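Prophage Pfl 6 Cro (Pseudomonas fluorescens, PDB 2PIJ) probably binds operator DNA through a helix-turn-helix as a Cro-type prophage transcription factor. Local coordinates at residues L6-Y9 with L10-G14. Residues are numbered along the deposited sequence; the frame is centred on the assembly and turned at random.
With SO4 (sulfate ion), chain G.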
loop_
_atom_site.group_PDB
_atom_site.type_symbol
_atom_site.label_atom_id
_atom_site.label_comp_id
_atom_site.label_asym_id
_atom_site.label_seq_id
_atom_site.Cartn_x
_atom_site.Cartn_y
_atom_site.Cartn_z
ATOM N N LEU B 6 2.786 10.775 4.281
ATOM C CA LEU B 6 1.807 11.801 4.632
ATOM C C LEU B 6 2.332 12.905 5.506
ATOM O O LEU B 6 2.139 14.104 5.177
ATOM C CB LEU B 6 0.540 11.170 5.277
ATOM C CG LEU B 6 -0.534 12.161 5.780
ATOM C CD1 LEU B 6 -1.076 13.032 4.607
ATOM C CD2 LEU B 6 -1.675 11.400 6.407
ATOM N N SER B 7 2.966 12.524 6.619
ATOM C CA SER B 7 3.462 13.554 7.571
ATOM C C SER B 7 4.522 14.418 6.955
ATOM O O SER B 7 4.415 15.604 7.071
ATOM C CB SER B 7 3.898 13.012 8.932
ATOM O OG SER B 7 2.738 12.666 9.678
ATOM N N LYS B 8 5.448 13.839 6.199
ATOM C CA LYS B 8 6.438 14.658 5.453
ATOM C C LYS B 8 5.737 15.590 4.469
ATOM O O LYS B 8 6.074 16.768 4.379
ATOM C CB LYS B 8 7.378 13.746 4.664
ATOM C CG LYS B 8 8.489 14.505 3.946
ATOM C CD LYS B 8 9.129 13.598 2.857
ATOM C CE LYS B 8 10.349 14.398 2.217
ATOM N NZ LYS B 8 11.177 14.986 3.232
ATOM N N TYR B 9 4.785 15.069 3.705
ATOM C CA TYR B 9 4.016 15.928 2.806
ATOM C C TYR B 9 3.443 17.153 3.554
ATOM O O TYR B 9 3.606 18.282 3.101
ATOM C CB TYR B 9 2.909 15.164 2.007
ATOM C CG TYR B 9 2.075 16.078 1.149
ATOM C CD1 TYR B 9 2.435 16.319 -0.163
ATOM C CD2 TYR B 9 0.903 16.706 1.651
ATOM C CE1 TYR B 9 1.676 17.160 -0.975
ATOM C CE2 TYR B 9 0.149 17.570 0.862
ATOM C CZ TYR B 9 0.540 17.773 -0.455
ATOM O OH TYR B 9 -0.148 18.612 -1.280
ATOM N N LEU B 10 2.701 16.916 4.643
ATOM C CA LEU B 10 2.084 18.014 5.408
ATOM C C LEU B 10 3.104 18.970 6.076
ATOM O O LEU B 10 2.921 20.180 6.078
ATOM C CB LEU B 10 1.149 17.407 6.464
ATOM C CG LEU B 10 -0.094 16.730 5.911
ATOM C CD1 LEU B 10 -0.783 16.029 7.043
ATOM C CD2 LEU B 10 -1.040 17.734 5.193
ATOM N N GLU B 11 4.198 18.400 6.590
ATOM C CA GLU B 11 5.199 19.137 7.393
ATOM C C GLU B 11 6.039 20.045 6.495
ATOM O O GLU B 11 6.556 21.082 6.921
ATOM C CB GLU B 11 6.122 18.185 8.192
ATOM C CG GLU B 11 5.394 17.414 9.269
ATOM C CD GLU B 11 4.970 18.262 10.481
ATOM O OE1 GLU B 11 5.087 19.514 10.440
ATOM O OE2 GLU B 11 4.529 17.652 11.491
ATOM N N GLU B 12 6.134 19.625 5.238
ATOM C CA GLU B 12 7.107 20.161 4.318
ATOM C C GLU B 12 6.544 20.764 3.032
ATOM O O GLU B 12 7.172 21.659 2.446
ATOM C CB GLU B 12 8.176 19.076 4.051
ATOM C CG GLU B 12 9.120 19.352 2.894
ATOM C CD GLU B 12 10.506 18.753 3.091
ATOM O OE1 GLU B 12 10.588 17.576 3.537
ATOM O OE2 GLU B 12 11.504 19.473 2.800
ATOM N N HIS B 13 5.374 20.298 2.602
ATOM C CA HIS B 13 4.787 20.724 1.314
ATOM C C HIS B 13 3.463 21.465 1.302
ATOM O O HIS B 13 3.428 22.652 0.904
ATOM C CB HIS B 13 4.712 19.550 0.354
ATOM C CG HIS B 13 6.038 18.916 0.117
ATOM N ND1 HIS B 13 7.047 19.554 -0.573
ATOM C CD2 HIS B 13 6.541 17.718 0.507
ATOM C CE1 HIS B 13 8.106 18.767 -0.613
ATOM N NE2 HIS B 13 7.820 17.645 0.025
ATOM N N GLY B 14 2.390 20.802 1.733
ATOM C CA GLY B 14 1.047 21.283 1.456
ATOM C C GLY B 14 0.229 21.241 2.718
ATOM O O GLY B 14 0.691 20.746 3.733
HETATM S S SO4 G . 13.065 13.014 5.209
HETATM O O1 SO4 G . 12.792 14.184 6.050
HETATM O O2 SO4 G . 14.286 12.348 5.692
HETATM O O3 SO4 G . 11.929 12.091 5.322
HETATM O O4 SO4 G . 13.195 13.438 3.802
#
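Tyr9, with His13 and Gly14 four and five residues later, forms the last turn of helix 6-12 and its continuation, in the first helix of this mixed helix-and-sheet Cro protein; it leads into helices 16-23 and 27-35, probably the helix-turn-helix. The carbonyl oxygen of Tyr9 takes two donors: His13 N at 2.7 Å and Gly14 N at 3.1 Å. They come in from opposite faces of the carbonyl plane, each tilted about 30° out of it. One turn earlier the chain is still regular, with Leu10 N bonded to Leu6 O at 2.9 Å and Glu11 N to Ser7 O; the bond from Glu12 N to Lys8 O is already weak.

The Tyr9 ring swings back over this turn. With CG anti to the backbone N (chi1 177°), one ring face is laid against His13 CB and Gly14 N, both displaced toward the rim, while Gly14 CA sits 3.9 Å from Tyr9 CE2. The imidazole of His13 brings its edge, not its face, to Tyr9 CA. Along the inner side, the CD1 methyls of Leu6 and Leu10 meet at 3.9 Å; Leu6 is buried among Leu19, Met33, Val34 and Ile42, and Tyr9 also packs on Ile42 and Leu44, so the helix is pinned to both the sheet and the other helices.

On the outer surface Lys8 and Glu12 run side by side. A bend at the last torsion of Lys8 (chi4 47°) turns NZ between two anions. Glu12, itself bent at chi2, offers OE1, met nearly along its C-O axis at 2.7 Å from Lys8 NZ in a salt bridge. O4 of a sulfate, probably left from crystallisation, lies 2.6 Å from the same NZ. Two anionic groups thus share one ammonium, which would probably favour its charged form, while Tyr9 O, accepting two hydrogen bonds, satisfies both amides at the last turn.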